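Local coordinates for protein tyrosinase (Burkholderia thailandensis, PDB 5ZRD) that catalyses the copper-dependent hydroxylation of monophenols to catechols and probably, as tyrosinases generally do, their onward oxidation to quinones, at residues A[88-93]-A[275-280]; A[93-98]-A[325-330]; A[279-284]-A[318-323]. All coordinates share one frame; numbering follows the deposited sequence.

Interaction 1 (A[88-93]-A[275-280]). With CU (copper (II) ion), chain K.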
loop_
_atom_site.group_PDB
_atom_site.type_symbol
_atom_site.label_atom_id
_atom_site.label_comp_id
_atom_site.label_asym_id
_atom_site.label_seq_id
_atom_site.Cartn_x
_atom_site.Cartn_y
_atom_site.Cartn_z
ATOM N N VAL A 88 -9.921 -8.193 27.549
ATOM C CA VAL A 88 -10.239 -9.196 28.602
ATOM C C VAL A 88 -9.099 -10.210 28.789
ATOM O O VAL A 88 -9.100 -10.971 29.753
ATOM C CB VAL A 88 -11.566 -9.917 28.300
ATOM C CG1 VAL A 88 -12.740 -8.959 28.431
ATOM C CG2 VAL A 88 -11.563 -10.561 26.919
ATOM N N LEU A 89 -8.128 -10.234 27.906
ATOM C CA LEU A 89 -6.967 -11.104 28.087
ATOM C C LEU A 89 -5.916 -10.440 28.989
ATOM O O LEU A 89 -4.893 -11.043 29.243
ATOM C CB LEU A 89 -6.375 -11.421 26.710
ATOM C CG LEU A 89 -7.354 -12.066 25.726
ATOM C CD1 LEU A 89 -6.637 -12.495 24.460
ATOM C CD2 LEU A 89 -8.053 -13.252 26.360
ATOM N N PHE A 90 -6.149 -9.239 29.505
ATOM C CA PHE A 90 -5.083 -8.599 30.300
ATOM C C PHE A 90 -4.642 -9.512 31.474
ATOM O O PHE A 90 -3.457 -9.759 31.675
ATOM C CB PHE A 90 -5.480 -7.178 30.726
ATOM C CG PHE A 90 -4.630 -6.638 31.842
ATOM C CD1 PHE A 90 -3.443 -5.990 31.576
ATOM C CD2 PHE A 90 -4.961 -6.855 33.162
ATOM C CE1 PHE A 90 -2.629 -5.531 32.604
ATOM C CE2 PHE A 90 -4.171 -6.380 34.190
ATOM C CZ PHE A 90 -3.000 -5.717 33.911
ATOM N N PRO A 91 -5.561 -9.963 32.300
ATOM C CA PRO A 91 -5.164 -10.711 33.501
ATOM C C PRO A 91 -4.504 -12.070 33.210
ATOM O O PRO A 91 -3.521 -12.434 33.854
ATOM C CB PRO A 91 -6.493 -10.970 34.221
ATOM C CG PRO A 91 -7.341 -9.795 33.814
ATOM C CD PRO A 91 -6.977 -9.598 32.360
ATOM N N THR A 92 -5.097 -12.808 32.280
ATOM C CA THR A 92 -4.674 -14.150 31.984
ATOM C C THR A 92 -3.372 -14.139 31.178
ATOM O O THR A 92 -2.564 -15.025 31.297
ATOM C CB THR A 92 -5.764 -14.886 31.195
ATOM O OG1 THR A 92 -6.246 -14.097 30.103
ATOM C CG2 THR A 92 -6.918 -15.239 32.086
ATOM N N TRP A 93 -3.225 -13.167 30.297
ATOM C CA TRP A 93 -2.002 -13.091 29.515
ATOM C C TRP A 93 -0.845 -12.836 30.459
ATOM O O TRP A 93 0.185 -13.506 30.324
ATOM C CB TRP A 93 -2.046 -12.037 28.409
ATOM C CG TRP A 93 -0.833 -12.096 27.543
ATOM C CD1 TRP A 93 -0.668 -12.870 26.431
ATOM C CD2 TRP A 93 0.420 -11.420 27.762
ATOM N NE1 TRP A 93 0.585 -12.686 25.918
ATOM C CE2 TRP A 93 1.287 -11.827 26.727
ATOM C CE3 TRP A 93 0.895 -10.530 28.730
ATOM C CZ2 TRP A 93 2.596 -11.375 26.627
ATOM C CZ3 TRP A 93 2.192 -10.080 28.631
ATOM C CH2 TRP A 93 3.024 -10.493 27.588
ATOM N N SER A 275 -6.445 -0.906 36.323
ATOM C CA SER A 275 -6.385 0.522 36.646
ATOM C C SER A 275 -5.270 0.812 37.661
ATOM O O SER A 275 -4.340 1.528 37.363
ATOM C CB SER A 275 -7.753 1.019 37.082
ATOM O OG SER A 275 -7.787 2.437 37.190
ATOM N N PRO A 276 -5.366 0.261 38.868
ATOM C CA PRO A 276 -4.312 0.447 39.840
ATOM C C PRO A 276 -2.959 -0.058 39.339
ATOM O O PRO A 276 -1.904 0.525 39.679
ATOM C CB PRO A 276 -4.751 -0.355 41.076
ATOM C CG PRO A 276 -5.870 -1.225 40.561
ATOM C CD PRO A 276 -6.512 -0.353 39.511
ATOM N N HIS A 277 -3.011 -1.106 38.520
ATOM C CA HIS A 277 -1.839 -1.624 37.789
ATOM C C HIS A 277 -1.185 -0.507 36.971
ATOM O O HIS A 277 0.005 -0.259 37.114
ATOM C CB HIS A 277 -2.209 -2.830 36.924
ATOM C CG HIS A 277 -1.409 -2.948 35.671
ATOM N ND1 HIS A 277 -1.746 -2.259 34.517
ATOM C CD2 HIS A 277 -0.331 -3.688 35.352
ATOM C CE1 HIS A 277 -0.899 -2.571 33.545
ATOM N NE2 HIS A 277 -0.029 -3.452 34.017
ATOM N N ASN A 278 -1.978 0.130 36.124
ATOM C CA ASN A 278 -1.559 1.296 35.362
ATOM C C ASN A 278 -0.868 2.315 36.283
ATOM O O ASN A 278 0.227 2.811 35.938
ATOM C CB ASN A 278 -2.730 1.913 34.606
ATOM C CG ASN A 278 -3.157 1.098 33.410
ATOM O OD1 ASN A 278 -2.604 0.028 33.149
ATOM N ND2 ASN A 278 -4.141 1.592 32.680
ATOM N N ASP A 279 -1.451 2.591 37.448
ATOM C CA ASP A 279 -0.870 3.591 38.373
ATOM C C ASP A 279 0.568 3.266 38.751
ATOM O O ASP A 279 1.421 4.159 38.781
ATOM C CB ASP A 279 -1.704 3.721 39.656
ATOM C CG ASP A 279 -3.141 4.215 39.401
ATOM O OD1 ASP A 279 -3.430 4.846 38.342
ATOM O OD2 ASP A 279 -3.993 3.964 40.278
ATOM N N ILE A 280 0.846 1.988 39.020
ATOM C CA ILE A 280 2.115 1.585 39.571
ATOM C C ILE A 280 3.149 1.747 38.457
ATOM O O ILE A 280 4.238 2.189 38.696
ATOM C CB ILE A 280 2.067 0.153 40.169
ATOM C CG1 ILE A 280 1.257 0.058 41.469
ATOM C CG2 ILE A 280 3.450 -0.417 40.385
ATOM C CD1 ILE A 280 1.727 0.972 42.607
HETATM CU CU CU K . 1.981 -4.107 33.729
#
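A single pair of rings makes the whole of this contact, and one of the two is bound to a metal: the edge of Phe90 stands on the face of His277 while the same imidazole holds copper through its NE2, 2.1 Å away. The stack is T-shaped, with centroids 4.7 Å apart and planes at 69°. Phe90 CZ sits over the middle of the imidazole, 3.6 Å from His277 CG, and Phe90 CE1 comes equally close to the His277 CE1 and NE2 side of the ring. The two side chains arrive from opposite directions, Phe90 being sent across from the first turn of its helix by a chi1 of 163°, with CG anti to the backbone N. Helices 90-108 and 274-285 serve different ions of the coupled binuclear copper centre of tyrosinases: His94 on the first binds one copper, and His277 binds the other together with His281 and His320. On the side away from the metal, His277 ND1 hydrogen-bonds to Glu274 O; the same N-H also makes a weak, bent interaction with Asn278 OD1, 2.8 Å from His277 ND1 at 126°. The imidazole thus has copper at one nitrogen, a carbonyl at the other and a phenyl edge against one face, which should limit its rotation. Phe90 also touches His320, so it lies against two ligands of the same copper.

Interaction 2 (A[93-98]-A[325-330]). With CU (copper (II) ion), chain J.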
loop_
_atom_site.group_PDB
_atom_site.type_symbol
_atom_site.label_atom_id
_atom_site.label_comp_id
_atom_site.label_asym_id
_atom_site.label_seq_id
_atom_site.Cartn_x
_atom_site.Cartn_y
_atom_site.Cartn_z
ATOM N N TRP A 93 -3.225 -13.167 30.297
ATOM C CA TRP A 93 -2.002 -13.091 29.515
ATOM C C TRP A 93 -0.845 -12.836 30.459
ATOM O O TRP A 93 0.185 -13.506 30.324
ATOM C CB TRP A 93 -2.046 -12.037 28.409
ATOM C CG TRP A 93 -0.833 -12.096 27.543
ATOM C CD1 TRP A 93 -0.668 -12.870 26.431
ATOM C CD2 TRP A 93 0.420 -11.420 27.762
ATOM N NE1 TRP A 93 0.585 -12.686 25.918
ATOM C CE2 TRP A 93 1.287 -11.827 26.727
ATOM C CE3 TRP A 93 0.895 -10.530 28.730
ATOM C CZ2 TRP A 93 2.596 -11.375 26.627
ATOM C CZ3 TRP A 93 2.192 -10.080 28.631
ATOM C CH2 TRP A 93 3.024 -10.493 27.588
ATOM N N HIS A 94 -1.016 -11.861 31.360
ATOM C CA HIS A 94 0.082 -11.526 32.267
ATOM C C HIS A 94 0.296 -12.669 33.250
ATOM O O HIS A 94 1.405 -12.856 33.673
ATOM C CB HIS A 94 -0.118 -10.201 32.992
ATOM C CG HIS A 94 0.017 -9.063 32.063
ATOM N ND1 HIS A 94 -0.976 -8.735 31.222
ATOM C CD2 HIS A 94 1.052 -8.233 31.798
ATOM C CE1 HIS A 94 -0.577 -7.736 30.452
ATOM N NE2 HIS A 94 0.658 -7.388 30.807
ATOM N N ARG A 95 -0.745 -13.436 33.575
ATOM C CA ARG A 95 -0.575 -14.603 34.440
ATOM C C ARG A 95 0.436 -15.553 33.798
ATOM O O ARG A 95 1.338 -16.034 34.483
ATOM C CB ARG A 95 -1.909 -15.321 34.690
ATOM C CG ARG A 95 -1.821 -16.641 35.455
ATOM C CD ARG A 95 -3.179 -17.042 36.009
ATOM N NE ARG A 95 -3.509 -16.280 37.203
ATOM C CZ ARG A 95 -4.659 -16.320 37.864
ATOM N NH1 ARG A 95 -5.613 -17.152 37.482
ATOM N NH2 ARG A 95 -4.811 -15.562 38.941
ATOM N N MET A 96 0.265 -15.816 32.514
ATOM C CA MET A 96 1.117 -16.734 31.849
ATOM C C MET A 96 2.511 -16.115 31.673
ATOM O O MET A 96 3.545 -16.830 31.765
ATOM C CB MET A 96 0.536 -17.142 30.500
ATOM C CG MET A 96 -0.668 -18.047 30.644
ATOM S SD MET A 96 -0.368 -19.446 31.754
ATOM C CE MET A 96 1.113 -20.097 30.975
ATOM N N TYR A 97 2.553 -14.798 31.467
ATOM C CA TYR A 97 3.837 -14.119 31.255
ATOM C C TYR A 97 4.706 -14.324 32.481
ATOM O O TYR A 97 5.888 -14.677 32.360
ATOM C CB TYR A 97 3.653 -12.632 30.958
ATOM C CG TYR A 97 4.864 -11.852 30.498
ATOM C CD1 TYR A 97 5.973 -12.451 29.917
ATOM C CD2 TYR A 97 4.868 -10.476 30.596
ATOM C CE1 TYR A 97 7.055 -11.713 29.456
ATOM C CE2 TYR A 97 5.913 -9.720 30.104
ATOM C CZ TYR A 97 7.013 -10.339 29.543
ATOM O OH TYR A 97 8.044 -9.580 29.100
ATOM N N VAL A 98 4.105 -14.134 33.635
ATOM C CA VAL A 98 4.860 -14.221 34.873
ATOM C C VAL A 98 5.295 -15.667 35.082
ATOM O O VAL A 98 6.395 -15.942 35.556
ATOM C CB VAL A 98 4.044 -13.762 36.083
ATOM C CG1 VAL A 98 4.839 -13.957 37.366
ATOM C CG2 VAL A 98 3.615 -12.317 35.944
ATOM N N ARG A 325 -1.629 -11.915 41.958
ATOM C CA ARG A 325 -2.156 -12.259 43.266
ATOM C C ARG A 325 -3.520 -11.592 43.501
ATOM O O ARG A 325 -4.462 -12.216 44.048
ATOM C CB ARG A 325 -1.153 -11.834 44.332
ATOM C CG ARG A 325 -1.498 -12.279 45.734
ATOM C CD ARG A 325 -0.492 -11.703 46.726
ATOM N NE ARG A 325 -0.557 -10.256 46.870
ATOM C CZ ARG A 325 -1.353 -9.617 47.712
ATOM N NH1 ARG A 325 -2.131 -10.323 48.511
ATOM N NH2 ARG A 325 -1.361 -8.284 47.770
ATOM N N MET A 326 -3.646 -10.340 43.081
ATOM C CA MET A 326 -4.935 -9.610 43.212
ATOM C C MET A 326 -5.990 -10.296 42.330
ATOM O O MET A 326 -7.121 -10.483 42.740
ATOM C CB MET A 326 -4.777 -8.140 42.820
ATOM C CG MET A 326 -3.920 -7.333 43.785
ATOM S SD MET A 326 -4.812 -6.935 45.319
ATOM C CE MET A 326 -4.306 -8.273 46.375
ATOM N N PHE A 327 -5.611 -10.676 41.133
ATOM C CA PHE A 327 -6.497 -11.452 40.266
ATOM C C PHE A 327 -6.946 -12.728 40.995
ATOM O O PHE A 327 -8.113 -13.091 40.949
ATOM C CB PHE A 327 -5.772 -11.737 38.954
ATOM C CG PHE A 327 -6.491 -12.599 37.958
ATOM C CD1 PHE A 327 -7.863 -12.799 38.009
ATOM C CD2 PHE A 327 -5.780 -13.226 36.959
ATOM C CE1 PHE A 327 -8.510 -13.587 37.063
ATOM C CE2 PHE A 327 -6.427 -14.001 35.994
ATOM C CZ PHE A 327 -7.796 -14.155 36.039
ATOM N N TRP A 328 -6.037 -13.385 41.702
ATOM C CA TRP A 328 -6.342 -14.656 42.386
ATOM C C TRP A 328 -7.237 -14.405 43.618
ATOM O O TRP A 328 -8.166 -15.172 43.878
ATOM C CB TRP A 328 -5.038 -15.391 42.759
ATOM C CG TRP A 328 -5.256 -16.670 43.505
ATOM C CD1 TRP A 328 -4.915 -16.926 44.800
ATOM C CD2 TRP A 328 -5.908 -17.858 43.018
ATOM N NE1 TRP A 328 -5.315 -18.187 45.149
ATOM C CE2 TRP A 328 -5.912 -18.789 44.079
ATOM C CE3 TRP A 328 -6.502 -18.221 41.811
ATOM C CZ2 TRP A 328 -6.448 -20.064 43.955
ATOM C CZ3 TRP A 328 -7.033 -19.487 41.686
ATOM C CH2 TRP A 328 -6.996 -20.398 42.742
ATOM N N VAL A 329 -6.969 -13.320 44.342
ATOM C CA VAL A 329 -7.825 -12.922 45.443
ATOM C C VAL A 329 -9.245 -12.618 44.955
ATOM O O VAL A 329 -10.170 -12.986 45.618
ATOM C CB VAL A 329 -7.275 -11.703 46.199
ATOM C CG1 VAL A 329 -8.321 -11.130 47.142
ATOM C CG2 VAL A 329 -6.013 -12.052 46.965
ATOM N N TRP A 330 -9.401 -11.957 43.809
ATOM C CA TRP A 330 -10.690 -11.627 43.298
ATOM C C TRP A 330 -11.398 -12.928 42.921
ATOM O O TRP A 330 -12.604 -13.037 43.110
ATOM C CB TRP A 330 -10.596 -10.673 42.093
ATOM C CG TRP A 330 -11.907 -10.422 41.404
ATOM C CD1 TRP A 330 -12.818 -9.454 41.699
ATOM C CD2 TRP A 330 -12.475 -11.186 40.326
ATOM N NE1 TRP A 330 -13.898 -9.547 40.866
ATOM C CE2 TRP A 330 -13.711 -10.598 40.009
ATOM C CE3 TRP A 330 -12.071 -12.322 39.618
ATOM C CZ2 TRP A 330 -14.545 -11.118 39.030
ATOM C CZ3 TRP A 330 -12.877 -12.815 38.615
ATOM C CH2 TRP A 330 -14.114 -12.236 38.347
HETATM CU CU CU J . 1.589 -5.648 29.920
#
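Between residues 93-98 and 325-330 the nearest CA atoms are those of Arg95 and Phe327, 8.9 Å apart, a gap bridged by their side chains. The guanidinium of Arg95 lies flat on one face of the Phe327 ring in a cation-pi stack, with the planes only 15° apart and the centres separated by 4.0 Å. The overlap is displaced toward the rim: Arg95 NH2 sits 3.2 Å from Phe327 CD2, and Arg95 CZ is 3.5 Å from Phe327 CE2. The two side chains cross at about a right angle even though their flat groups are nearly parallel. An extended start, with CG anti to the backbone N, carries Arg95 away from its own helix, and a bend at chi3 of -78° then lays the guanidinium against the ring. Trp328 N lies at the edge of the guanidinium, in its plane, 3.7 Å from Arg95 NH2, with no hydrogen bond between them. In the tyrosinase fold both of these helices supply copper ligands, His320 coming from helix 315-334; one residue before Arg95, His94 NE2 binds its copper at 2.2 Å, alongside His57 and His85. The buried positive charge of Arg95 is met around the rim of the group: Arg95 NE forms a salt bridge with Asp324, while Arg95 NH1 hydrogen-bonds to Cys389 O and Gln331 OE1. These partners hold the guanidinium in its orientation against the ring, and the carboxylate of Asp324 would be expected to offset much of its charge. Pro91 and Thr92 of helix 90-108 also touch the Phe327 ring.

Interaction 3 (A[279-284]-A[318-323]); sequences DIHLAV and FHHCNV. With CU (copper (II) ion), chain K; O (oxygen atom), chain L.
With chi1 at -86°, His281 places its ring anti to the carbonyl carbon, whereas His319 takes a chi1 of 161° that sends its CG anti to the backbone N and out between the two helices. Together these settings bring the His281 and His319 rings to 5.1 Å between centroids, their planes nearly perpendicular, with His281 CD2 3.5 Å from His319 NE2. Both helices belong to the four-helix core that carries the type-3 copper centre of tyrosinases; the axes of segments 279-284 and 318-323 run antiparallel, at 159°, and are 11.5 Å apart at closest approach. Copper sits between the partners: His281 NE2 binds it at 2.0 Å from one helix and His320 NE2 at 1.9 Å from the other, with His277 as the third imidazole. The His281 and His320 rings therefore meet rim to rim, joined through the ion. His319 is no ligand here. Its ring packs beside the site, against the CB and CG2 of Ile280, and its ND1 is hydrogen-bonded to Glu119 OE1, while Asn322 ND2 binds the other oxygen of that carboxylate. A second-shell hydrogen bond from His281 ND1 to Met304 O secures that ring with NE2 turned to the metal, and the His320 ring stacks with Phe316 and with His94, a ligand of the other copper. A bound oxygen atom takes another position on the metal, 2.2 Å from the copper and near the plane of the His320 ring.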
loop_
_atom_site.group_PDB
_atom_site.type_symbol
_atom_site.label_atom_id
_atom_site.label_comp_id
_atom_site.label_asym_id
_atom_site.label_seq_id
_atom_site.Cartn_x
_atom_site.Cartn_y
_atom_site.Cartn_z
ATOM N N ASP A 279 -1.451 2.591 37.448
ATOM C CA ASP A 279 -0.870 3.591 38.373
ATOM C C ASP A 279 0.568 3.266 38.751
ATOM O O ASP A 279 1.421 4.159 38.781
ATOM C CB ASP A 279 -1.704 3.721 39.656
ATOM C CG ASP A 279 -3.141 4.215 39.401
ATOM O OD1 ASP A 279 -3.430 4.846 38.342
ATOM O OD2 ASP A 279 -3.993 3.964 40.278
ATOM N N ILE A 280 0.846 1.988 39.020
ATOM C CA ILE A 280 2.115 1.585 39.571
ATOM C C ILE A 280 3.149 1.747 38.457
ATOM O O ILE A 280 4.238 2.189 38.696
ATOM C CB ILE A 280 2.067 0.153 40.169
ATOM C CG1 ILE A 280 1.257 0.058 41.469
ATOM C CG2 ILE A 280 3.450 -0.417 40.385
ATOM C CD1 ILE A 280 1.727 0.972 42.607
ATOM N N HIS A 281 2.810 1.347 37.249
ATOM C CA HIS A 281 3.646 1.608 36.122
ATOM C C HIS A 281 3.976 3.105 36.025
ATOM O O HIS A 281 5.086 3.444 35.749
ATOM C CB HIS A 281 2.931 1.173 34.841
ATOM C CG HIS A 281 3.112 -0.263 34.486
ATOM N ND1 HIS A 281 4.049 -0.673 33.560
ATOM C CD2 HIS A 281 2.430 -1.367 34.868
ATOM C CE1 HIS A 281 3.925 -1.973 33.377
ATOM N NE2 HIS A 281 2.972 -2.440 34.213
ATOM N N LEU A 282 3.001 4.004 36.149
ATOM C CA LEU A 282 3.312 5.393 35.928
ATOM C C LEU A 282 4.160 5.943 37.088
ATOM O O LEU A 282 5.034 6.758 36.881
ATOM C CB LEU A 282 2.028 6.207 35.751
ATOM C CG LEU A 282 1.150 5.851 34.557
ATOM C CD1 LEU A 282 0.284 7.032 34.146
ATOM C CD2 LEU A 282 1.945 5.356 33.361
ATOM N N ALA A 283 3.884 5.539 38.312
ATOM C CA ALA A 283 4.644 6.028 39.461
ATOM C C ALA A 283 6.113 5.598 39.345
ATOM O O ALA A 283 7.051 6.417 39.391
ATOM C CB ALA A 283 4.027 5.509 40.730
ATOM N N VAL A 284 6.321 4.299 39.172
ATOM C CA VAL A 284 7.651 3.747 39.027
ATOM C C VAL A 284 8.308 4.243 37.734
ATOM O O VAL A 284 9.527 4.396 37.675
ATOM C CB VAL A 284 7.579 2.219 39.057
ATOM C CG1 VAL A 284 8.895 1.612 38.608
ATOM C CG2 VAL A 284 7.188 1.711 40.435
ATOM N N PHE A 318 7.941 -8.439 39.479
ATOM C CA PHE A 318 7.555 -8.404 40.900
ATOM C C PHE A 318 6.176 -7.737 41.054
ATOM O O PHE A 318 5.335 -8.133 41.875
ATOM C CB PHE A 318 8.640 -7.667 41.696
ATOM C CG PHE A 318 9.902 -8.484 41.796
ATOM C CD1 PHE A 318 10.836 -8.465 40.779
ATOM C CD2 PHE A 318 10.096 -9.354 42.848
ATOM C CE1 PHE A 318 11.953 -9.273 40.836
ATOM C CE2 PHE A 318 11.237 -10.134 42.916
ATOM C CZ PHE A 318 12.161 -10.095 41.911
ATOM N N HIS A 319 5.974 -6.690 40.265
ATOM C CA HIS A 319 4.744 -5.947 40.222
ATOM C C HIS A 319 3.608 -6.813 39.665
ATOM O O HIS A 319 2.529 -6.881 40.247
ATOM C CB HIS A 319 4.925 -4.709 39.348
ATOM C CG HIS A 319 3.649 -4.120 38.869
ATOM N ND1 HIS A 319 2.710 -3.599 39.722
ATOM C CD2 HIS A 319 3.158 -3.972 37.626
ATOM C CE1 HIS A 319 1.709 -3.112 39.018
ATOM N NE2 HIS A 319 1.947 -3.370 37.726
ATOM N N HIS A 320 3.860 -7.404 38.515
ATOM C CA HIS A 320 2.887 -8.211 37.856
ATOM C C HIS A 320 2.603 -9.500 38.617
ATOM O O HIS A 320 1.531 -10.055 38.432
ATOM C CB HIS A 320 3.262 -8.504 36.410
ATOM C CG HIS A 320 2.584 -7.550 35.486
ATOM N ND1 HIS A 320 1.275 -7.698 35.133
ATOM C CD2 HIS A 320 3.012 -6.408 34.912
ATOM C CE1 HIS A 320 0.921 -6.701 34.362
ATOM N NE2 HIS A 320 1.975 -5.918 34.188
ATOM N N CYS A 321 3.481 -9.922 39.510
ATOM C CA CYS A 321 3.162 -11.076 40.349
ATOM C C CYS A 321 2.156 -10.616 41.419
ATOM O O CYS A 321 1.205 -11.339 41.795
ATOM C CB CYS A 321 4.447 -11.699 40.893
ATOM S SG CYS A 321 4.221 -13.168 41.933
ATOM N N ASN A 322 2.298 -9.358 41.838
ATOM C CA ASN A 322 1.296 -8.812 42.748
ATOM C C ASN A 322 -0.052 -8.608 42.036
ATOM O O ASN A 322 -1.071 -8.806 42.627
ATOM C CB ASN A 322 1.752 -7.506 43.390
ATOM C CG ASN A 322 0.852 -7.152 44.548
ATOM O OD1 ASN A 322 0.740 -7.936 45.506
ATOM N ND2 ASN A 322 0.201 -6.000 44.441
ATOM N N VAL A 323 -0.058 -8.200 40.787
ATOM C CA VAL A 323 -1.284 -8.006 40.069
ATOM C C VAL A 323 -1.975 -9.369 39.905
ATOM O O VAL A 323 -3.210 -9.484 39.907
ATOM C CB VAL A 323 -0.997 -7.332 38.715
ATOM C CG1 VAL A 323 -2.217 -7.280 37.818
ATOM C CG2 VAL A 323 -0.451 -5.939 38.935
HETATM CU CU CU K . 1.981 -4.107 33.729
HETATM O O O L . 1.442 -3.873 31.641
#

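All three interactions are buried in the helical core, and none lies at the surface. Interactions 1 and 2 share helix 90-108, interactions 2 and 3 share helix 315-334, and interactions 1 and 3 share helix 274-285, so three helices are tied together pairwise. Interactions 1 and 3 meet at the same copper, where His277 NE2 and His320 NE2 are 3.2 Å apart. There the chemistry is that of imidazoles, metal and aromatic edges. Interaction 2, centred farther from the middle of the chain, relies instead on a cation-pi stack, yet it touches interaction 1 through Pro91 and Phe327 and interaction 3 through His94 and His320.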